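Local coordinates for kelch domain-containing protein (Colletotrichum graminicola M1.001, PDB 5C86) that acts as a fungal alcohol oxidase of family AA5, probably copper-dependent like its galactose oxidase relatives, at residues A338-D343 with M462-N467; F413-V418 with R430-D435. All coordinates share one frame; numbering follows the deposited sequence.

Overall arrangement
Contact 1 joins a propeller blade to the C-terminal early-set (E-set) domain, and contact 2 lies within that domain, centred about 9 Å away. Strand 412-422 links them, because it pairs with 431-438 in contact 2 and with 459-466, the E-set strand of contact 1. The probable hydrogen bonds Met-462 N to Ile-416 O (2.8 Å) and Phe-464 N to Ser-414 O (2.9 Å) tie the two together, and Leu-340 CD2 packs on Ile-416 CD1 at 3.7 Å. Neither contact is at the copper site, which is empty here. Two of its ligands nevertheless lie close in sequence: His-335 just precedes strand 336-340, and His-423 follows strand 412-422 in its hairpin.

Contact 1: residues A338-D343 with M462-N467; sequences ALLMAD and MLFAMN
The ring of Phe-464 meets two backbone carbonyls and one methyl group of segment 338-343. Met-341 O lies at the ring edge, close to its plane, 4.0 Å from Phe-464 CZ. Ala-342 O comes nearer, 3.4 Å from Phe-464 CE1, but obliquely. Also oblique is Leu-340 CD2, 4.2 Å from Phe-464 CE2, where the two side chains reach for each other tip to tip. The Phe-464 side chain also touches Pro-287 and Ala-475, from loops outside the two segments.

Met-462, two residues back along the same strand, makes the second half of the contact. Its CG stands anti to the carbonyl carbon (chi1 -71°) and the chain runs on extended (chi2 174°), which carries SD to the backbone of Ala-342, 3.6 Å from its CA, with Ala-342 CB at 4.0 Å. The bend at chi3 (-76°) then swings the methyl CE toward Leu-340 CD2, at 4.0 Å. The Leu-340 and Met-462 side chains run antiparallel, each overlapping the other near its end. Leu-21 of strand 18-21 also packs on Met-462.

The contact joins the end of strand 336-340, an outermost strand of its four-stranded propeller blade, and the turn after it to strand 459-466 of the E-set domain. No hydrogen bond crosses between the segments. They are held by dispersion among the Leu-340, Met-462 and Phe-464 side chains and between Met-462 and Ala-342, and the ring edge, which carries partial positive charge on its hydrogens, probably gains a weak electrostatic attraction from the carbonyl oxygen of Met-341. The contact is thus buried and largely apolar, while the backbones beside it form hydrogen bonds to other partners, Ala-342 to Ala-475 and Phe-464 to Ser-414.

Contact 2: residues F413-V418 with R430-D435; sequences FSMIRV and RRIPLD
A beta hairpin of the E-set domain, formed by strands 412-422 and 431-438, contains this antiparallel pairing; its connection includes the copper ligand His-423, as in galactose oxidase. Met-415 and Ile-432 are the hydrogen-bonded pair at its middle: Met-415 N donates to Ile-432 O (2.9 Å), and Ile-432 N returns a nearly straight bond to Met-415 O (3.0 Å, 172°). Arg-417 N to Arg-430 O extends the ladder. At the other end Leu-434 N reaches Phe-413 O from well above the carbonyl plane, while a water bridges Phe-413 N and Leu-434 O.

On one face, Met-415 and Ile-432 lie side by side, and Met-415 CG sits tightly against Ile-432 CB at 3.5 Å. The chi1 of 56° sets CG between the backbone N and carbonyl carbon, and SD then meets Leu-434 CD1 at 3.9 Å, the two side chains crossing near a right angle. Farther along, Arg-417 CB packs on Arg-430 CG (3.9 Å), with Arg-417 salt-bridged to Asp-428 and Arg-430 bonded to Ser-183 O. On the opposite face, Ile-416 CG1 touches Arg-431 CB (4.1 Å). The Arg-431 guanidinium bonds to Tyr-229 O and Pro-287 O, and a second water links its NH2 to Phe-413 O.

Met-415, Ile-432 and Leu-434 thus form an apolar patch beside a ladder regular at its middle and water-bridged at Phe-413, and propeller carbonyls probably stabilise the Arg-431 charge.

Contact 1: residues A338-D343 with M462-N467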
ATOM      1  N   ALA A 338      -7.526   3.361   0.331  1.00 10.37           N
ATOM      2  CA  ALA A 338      -7.562   3.193   1.775  1.00 11.37           C
ATOM      3  C   ALA A 338      -6.109   3.122   2.259  1.00 11.03           C
ATOM      4  O   ALA A 338      -5.241   2.693   1.515  1.00 12.48           O
ATOM      5  CB  ALA A 338      -8.294   1.958   2.220  1.00 12.17           C
ATOM      6  N   LEU A 339      -5.874   3.612   3.469  1.00 11.50           N
ATOM      7  CA  LEU A 339      -4.532   3.756   3.925  1.00 11.43           C
ATOM      8  C   LEU A 339      -4.489   3.809   5.455  1.00 12.19           C
ATOM      9  O   LEU A 339      -5.275   4.504   6.103  1.00 11.87           O
ATOM     10  CB  LEU A 339      -3.895   5.009   3.340  1.00 12.89           C
ATOM     11  CG  LEU A 339      -2.374   4.963   3.281  1.00 13.74           C
ATOM     12  CD1 LEU A 339      -1.897   4.079   2.177  1.00 14.19           C
ATOM     13  CD2 LEU A 339      -1.827   6.347   3.161  1.00 15.75           C
ATOM     14  N   LEU A 340      -3.526   3.087   6.049  1.00 10.45           N
ATOM     15  CA  LEU A 340      -3.309   3.185   7.505  1.00 11.10           C
ATOM     16  C   LEU A 340      -2.688   4.510   7.869  1.00 11.08           C
ATOM     17  O   LEU A 340      -1.716   4.920   7.273  1.00 11.53           O
ATOM     18  CB  LEU A 340      -2.340   2.104   7.988  1.00 10.97           C
ATOM     19  CG  LEU A 340      -2.100   2.030   9.474  1.00 11.17           C
ATOM     20  CD1 LEU A 340      -3.364   1.675  10.159  1.00 11.46           C
ATOM     21  CD2 LEU A 340      -1.009   1.008   9.778  1.00 11.52           C
ATOM     22  N   MET A 341      -3.217   5.130   8.932  1.00 11.51           N
ATOM     23  CA  MET A 341      -2.696   6.378   9.512  1.00 12.52           C
ATOM     24  C   MET A 341      -1.817   6.094  10.768  1.00 12.49           C
ATOM     25  O   MET A 341      -2.018   5.084  11.430  1.00 12.35           O
ATOM     26  CB  MET A 341      -3.902   7.240   9.877  1.00 14.52           C
ATOM     27  CG  MET A 341      -4.870   7.521   8.717  1.00 14.37           C
ATOM     28  SD  MET A 341      -4.091   8.245   7.263  1.00 18.01           S
ATOM     29  CE  MET A 341      -3.685   9.858   7.797  1.00 20.09           C
ATOM     30  N   ALA A 342      -1.037   7.076  11.175  1.00 13.11           N
ATOM     31  CA  ALA A 342      -0.173   6.884  12.360  1.00 13.52           C
ATOM     32  C   ALA A 342      -1.005   6.785  13.629  1.00 14.18           C
ATOM     33  O   ALA A 342      -0.591   6.200  14.616  1.00 13.97           O
ATOM     34  CB  ALA A 342       0.827   8.030  12.419  1.00 14.81           C
ATOM     35  N   ASP A 343      -2.248   7.279  13.619  1.00 12.29           N
ATOM     36  CA  ASP A 343      -3.126   7.133  14.795  1.00 14.02           C
ATOM     37  C   ASP A 343      -3.821   5.800  14.820  1.00 12.99           C
ATOM     38  O   ASP A 343      -4.697   5.554  15.645  1.00 14.12           O
ATOM     39  CB  ASP A 343      -4.084   8.300  15.010  1.00 16.90           C
ATOM     40  CG  ASP A 343      -5.163   8.366  13.987  1.00 20.53           C
ATOM     41  OD1 ASP A 343      -5.125   7.603  13.040  1.00 18.26           O
ATOM     42  OD2 ASP A 343      -6.081   9.214  14.099  1.00 23.35           O
ATOM     43  N   MET A 462       6.246   3.178  10.791  1.00 10.64           N
ATOM     44  CA  MET A 462       5.528   3.549  12.005  1.00 10.11           C
ATOM     45  C   MET A 462       5.790   2.488  13.073  1.00 10.08           C
ATOM     46  O   MET A 462       5.502   1.319  12.831  1.00 10.77           O
ATOM     47  CB  MET A 462       4.088   3.608  11.719  1.00 11.22           C
ATOM     48  CG  MET A 462       3.720   4.805  10.849  1.00 14.07           C
ATOM     49  SD  MET A 462       1.962   4.816  10.346  1.00 18.48           S
ATOM     50  CE  MET A 462       1.944   3.578   9.061  1.00 16.63           C
ATOM     51  N   LEU A 463       6.293   2.892  14.247  0.54 10.80           N
ATOM     52  CA  LEU A 463       6.470   1.982  15.377  0.54 10.71           C
ATOM     53  C   LEU A 463       5.220   2.125  16.223  0.54 10.91           C
ATOM     54  O   LEU A 463       4.848   3.223  16.608  0.54 10.47           O
ATOM     55  CB  LEU A 463       7.744   2.318  16.171  0.54 12.04           C
ATOM     56  CG  LEU A 463       8.473   1.154  16.801  0.54 13.00           C
ATOM     57  CD1 LEU A 463       9.970   1.426  17.081  0.54 15.12           C
ATOM     58  CD2 LEU A 463       7.659   0.795  18.073  0.54 14.15           C
ATOM     59  N   PHE A 464       4.515   1.021  16.398  1.00  9.83           N
ATOM     60  CA  PHE A 464       3.395   0.868  17.318  1.00 10.17           C
ATOM     61  C   PHE A 464       3.706   0.008  18.508  1.00 11.63           C
ATOM     62  O   PHE A 464       4.373  -1.029  18.386  1.00 11.82           O
ATOM     63  CB  PHE A 464       2.229   0.259  16.576  1.00 10.85           C
ATOM     64  CG  PHE A 464       1.602   1.137  15.492  1.00 11.53           C
ATOM     65  CD1 PHE A 464       0.631   2.068  15.867  1.00 11.98           C
ATOM     66  CD2 PHE A 464       1.918   1.047  14.139  1.00 10.71           C
ATOM     67  CE1 PHE A 464       0.010   2.886  14.943  1.00 12.99           C
ATOM     68  CE2 PHE A 464       1.278   1.818  13.183  1.00 12.38           C
ATOM     69  CZ  PHE A 464       0.290   2.719  13.616  1.00 12.34           C
ATOM     70  N   ALA A 465       3.152   0.431  19.653  1.00  9.68           N
ATOM     71  CA  ALA A 465       3.226  -0.334  20.867  1.00 10.44           C
ATOM     72  C   ALA A 465       1.778  -0.591  21.262  1.00 11.41           C
ATOM     73  O   ALA A 465       0.951   0.350  21.234  1.00 13.58           O
ATOM     74  CB  ALA A 465       3.920   0.423  21.941  1.00 11.81           C
ATOM     75  N   MET A 466       1.490  -1.818  21.657  0.55 10.42           N
ATOM     76  CA  MET A 466       0.156  -2.251  22.020  0.55 11.85           C
ATOM     77  C   MET A 466       0.197  -2.725  23.475  0.55 12.07           C
ATOM     78  O   MET A 466       0.988  -3.562  23.855  0.55 11.09           O
ATOM     79  CB  MET A 466      -0.349  -3.343  21.080  0.55 14.38           C
ATOM     80  CG  MET A 466      -0.655  -2.798  19.682  0.55 16.24           C
ATOM     81  SD  MET A 466      -0.312  -3.937  18.316  0.55 20.77           S
ATOM     82  CE  MET A 466       1.474  -4.147  18.473  0.55 20.17           C
ATOM     83  N   ASN A 467      -0.700  -2.177  24.314  1.00 12.74           N
ATOM     84  CA  ASN A 467      -0.809  -2.640  25.672  1.00 12.93           C
ATOM     85  C   ASN A 467      -1.351  -4.061  25.733  1.00 13.09           C
ATOM     86  O   ASN A 467      -1.608  -4.735  24.711  1.00 12.81           O
ATOM     87  CB  ASN A 467      -1.636  -1.615  26.513  1.00 13.11           C
ATOM     88  CG  ASN A 467      -3.094  -1.627  26.216  1.00 14.91           C
ATOM     89  OD1 ASN A 467      -3.638  -2.525  25.588  1.00 14.00           O
ATOM     90  ND2 ASN A 467      -3.804  -0.584  26.753  1.00 15.90           N
TER

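Contact 2: residues F413-V418 with R430-D435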
ATOM      1  N   PHE A 413       4.842  -5.018  20.196  1.00 11.97           N
ATOM      2  CA  PHE A 413       5.302  -4.042  19.303  1.00 12.33           C
ATOM      3  C   PHE A 413       5.229  -4.513  17.844  1.00 10.77           C
ATOM      4  O   PHE A 413       5.268  -5.671  17.509  1.00 11.94           O
ATOM      5  CB  PHE A 413       6.743  -3.577  19.596  1.00 13.11           C
ATOM      6  CG  PHE A 413       6.961  -3.129  20.961  1.00 12.10           C
ATOM      7  CD1 PHE A 413       7.302  -3.990  21.965  1.00 12.78           C
ATOM      8  CD2 PHE A 413       6.761  -1.813  21.270  1.00 12.92           C
ATOM      9  CE1 PHE A 413       7.413  -3.520  23.282  1.00 12.09           C
ATOM     10  CE2 PHE A 413       6.863  -1.330  22.595  1.00 11.76           C
ATOM     11  CZ  PHE A 413       7.179  -2.193  23.571  1.00 12.31           C
ATOM     12  N   SER A 414       5.107  -3.522  16.965  1.00 10.59           N
ATOM     13  CA  SER A 414       5.226  -3.785  15.523  1.00 10.98           C
ATOM     14  C   SER A 414       5.701  -2.579  14.787  1.00 11.26           C
ATOM     15  O   SER A 414       5.619  -1.460  15.284  1.00 11.99           O
ATOM     16  CB  SER A 414       3.969  -4.283  14.833  1.00 12.85           C
ATOM     17  OG  SER A 414       2.966  -3.335  14.924  1.00 14.43           O
ATOM     18  N   MET A 415       6.303  -2.777  13.627  1.00 10.01           N
ATOM     19  CA  MET A 415       6.730  -1.687  12.738  1.00 11.08           C
ATOM     20  C   MET A 415       5.976  -1.878  11.416  1.00 11.35           C
ATOM     21  O   MET A 415       5.994  -2.958  10.869  1.00 12.11           O
ATOM     22  CB  MET A 415       8.241  -1.571  12.564  1.00 10.38           C
ATOM     23  CG  MET A 415       8.947  -2.804  12.065  1.00 11.87           C
ATOM     24  SD  MET A 415      10.763  -2.774  12.239  1.00 12.84           S
ATOM     25  CE  MET A 415      11.287  -1.875  10.770  1.00 12.45           C
ATOM     26  N   ILE A 416       5.305  -0.857  10.976  1.00  9.63           N
ATOM     27  CA  ILE A 416       4.527  -0.936   9.715  1.00 10.72           C
ATOM     28  C   ILE A 416       5.074   0.043   8.743  1.00  9.72           C
ATOM     29  O   ILE A 416       5.217   1.230   9.079  1.00 10.74           O
ATOM     30  CB  ILE A 416       3.029  -0.717   9.951  1.00 12.67           C
ATOM     31  CG1 ILE A 416       2.441  -1.861  10.815  1.00 16.32           C
ATOM     32  CG2 ILE A 416       2.269  -0.697   8.619  1.00 14.18           C
ATOM     33  CD1 ILE A 416       0.959  -1.892  10.914  1.00 18.86           C
ATOM     34  N   ARG A 417       5.449  -0.412   7.572  1.00  9.28           N
ATOM     35  CA  ARG A 417       6.088   0.464   6.641  1.00  9.47           C
ATOM     36  C   ARG A 417       5.154   1.538   6.073  1.00 10.16           C
ATOM     37  O   ARG A 417       3.987   1.225   5.697  1.00  9.85           O
ATOM     38  CB  ARG A 417       6.692  -0.342   5.526  1.00 10.50           C
ATOM     39  CG  ARG A 417       7.790   0.389   4.729  1.00 10.83           C
ATOM     40  CD  ARG A 417       8.654  -0.556   3.880  1.00 11.18           C
ATOM     41  NE  ARG A 417       9.613   0.136   3.047  1.00 10.83           N
ATOM     42  CZ  ARG A 417       9.276   0.863   1.988  1.00 12.58           C
ATOM     43  NH1 ARG A 417       8.076   0.848   1.524  1.00 13.14           N
ATOM     44  NH2 ARG A 417      10.179   1.569   1.340  1.00 12.93           N
ATOM     45  N   VAL A 418       5.616   2.788   6.047  1.00 10.16           N
ATOM     46  CA  VAL A 418       4.800   3.894   5.541  1.00  9.95           C
ATOM     47  C   VAL A 418       4.556   3.700   4.061  1.00 11.15           C
ATOM     48  O   VAL A 418       5.440   3.283   3.302  1.00 11.19           O
ATOM     49  CB  VAL A 418       5.517   5.233   5.841  1.00 11.09           C
ATOM     50  CG1 VAL A 418       4.884   6.419   5.191  1.00 11.22           C
ATOM     51  CG2 VAL A 418       5.712   5.435   7.347  1.00 11.60           C
ATOM     52  N   ARG A 430       3.993  -3.118   4.630  1.00  9.90           N
ATOM     53  CA  ARG A 430       4.242  -4.399   5.249  1.00 10.11           C
ATOM     54  C   ARG A 430       4.354  -4.219   6.713  1.00 10.62           C
ATOM     55  O   ARG A 430       4.730  -3.156   7.216  1.00 11.72           O
ATOM     56  CB  ARG A 430       5.536  -5.016   4.676  1.00 10.54           C
ATOM     57  CG  ARG A 430       6.794  -4.214   4.886  1.00 10.47           C
ATOM     58  CD  ARG A 430       8.053  -4.943   4.437  1.00 11.54           C
ATOM     59  NE  ARG A 430       7.975  -5.212   2.996  1.00 10.18           N
ATOM     60  CZ  ARG A 430       8.582  -6.226   2.342  1.00 10.85           C
ATOM     61  NH1 ARG A 430       9.477  -7.043   2.977  1.00 10.95           N
ATOM     62  NH2 ARG A 430       8.351  -6.354   1.052  1.00 12.17           N
ATOM     63  N   ARG A 431       4.074  -5.273   7.438  1.00  9.37           N
ATOM     64  CA  ARG A 431       4.176  -5.284   8.889  1.00  9.20           C
ATOM     65  C   ARG A 431       5.237  -6.299   9.370  1.00  9.02           C
ATOM     66  O   ARG A 431       5.281  -7.425   8.880  1.00 10.89           O
ATOM     67  CB  ARG A 431       2.880  -5.719   9.514  1.00  9.70           C
ATOM     68  CG  ARG A 431       2.935  -6.027  11.000  1.00 10.89           C
ATOM     69  CD  ARG A 431       1.533  -6.291  11.563  1.00 11.53           C
ATOM     70  NE  ARG A 431       1.551  -6.832  12.950  1.00 12.94           N
ATOM     71  CZ  ARG A 431       1.807  -8.083  13.259  1.00 13.45           C
ATOM     72  NH1 ARG A 431       2.009  -8.998  12.321  1.00 14.97           N
ATOM     73  NH2 ARG A 431       1.776  -8.444  14.512  1.00 16.91           N
ATOM     74  N   ILE A 432       6.030  -5.862  10.308  1.00  8.68           N
ATOM     75  CA  ILE A 432       7.028  -6.631  11.033  1.00  9.84           C
ATOM     76  C   ILE A 432       6.647  -6.629  12.507  1.00 10.07           C
ATOM     77  O   ILE A 432       6.716  -5.601  13.157  1.00  9.95           O
ATOM     78  CB  ILE A 432       8.401  -6.014  10.796  1.00 11.16           C
ATOM     79  CG1 ILE A 432       8.774  -6.210   9.301  1.00 12.15           C
ATOM     80  CG2 ILE A 432       9.465  -6.560  11.804  1.00 13.80           C
ATOM     81  CD1 ILE A 432       9.936  -5.306   8.906  1.00 13.87           C
ATOM     82  N   PRO A 433       6.280  -7.773  13.070  1.00 10.55           N
ATOM     83  CA  PRO A 433       6.109  -7.824  14.535  1.00 11.77           C
ATOM     84  C   PRO A 433       7.441  -7.777  15.198  1.00 12.16           C
ATOM     85  O   PRO A 433       8.452  -8.181  14.615  1.00 13.09           O
ATOM     86  CB  PRO A 433       5.458  -9.172  14.780  1.00 12.81           C
ATOM     87  CG  PRO A 433       5.875  -9.992  13.652  1.00 13.55           C
ATOM     88  CD  PRO A 433       6.129  -9.093  12.468  1.00 11.43           C
ATOM     89  N   LEU A 434       7.488  -7.200  16.400  1.00 11.83           N
ATOM     90  CA  LEU A 434       8.752  -7.065  17.125  1.00 13.03           C
ATOM     91  C   LEU A 434       8.576  -7.467  18.574  1.00 15.70           C
ATOM     92  O   LEU A 434       7.727  -6.971  19.216  1.00 16.12           O
ATOM     93  CB  LEU A 434       9.242  -5.630  17.113  1.00 14.41           C
ATOM     94  CG  LEU A 434       9.498  -4.965  15.745  1.00 14.23           C
ATOM     95  CD1 LEU A 434       9.598  -3.481  15.927  1.00 14.41           C
ATOM     96  CD2 LEU A 434      10.805  -5.421  15.187  1.00 16.62           C
ATOM     97  N   ASP A 435       9.447  -8.343  19.063  1.00 14.36           N
ATOM     98  CA  ASP A 435       9.406  -8.726  20.493  1.00 17.96           C
ATOM     99  C   ASP A 435      10.315  -7.770  21.266  1.00 14.08           C
ATOM    100  O   ASP A 435      11.443  -7.578  20.851  1.00 15.63           O
ATOM    101  CB  ASP A 435      10.052 -10.109  20.625  1.00 19.83           C
ATOM    102  CG  ASP A 435       9.296 -11.251  19.954  1.00 27.88           C
ATOM    103  OD1 ASP A 435       8.059 -11.192  19.949  1.00 31.85           O
ATOM    104  OD2 ASP A 435       9.980 -12.274  19.541  1.00 38.00           O
TER
HETATM  105  O   HOH W   1       5.705  -8.008  20.566  1.00 28.36           O
HETATM  106  O   HOH W   2       2.592  -6.951  16.941  1.00 38.44           O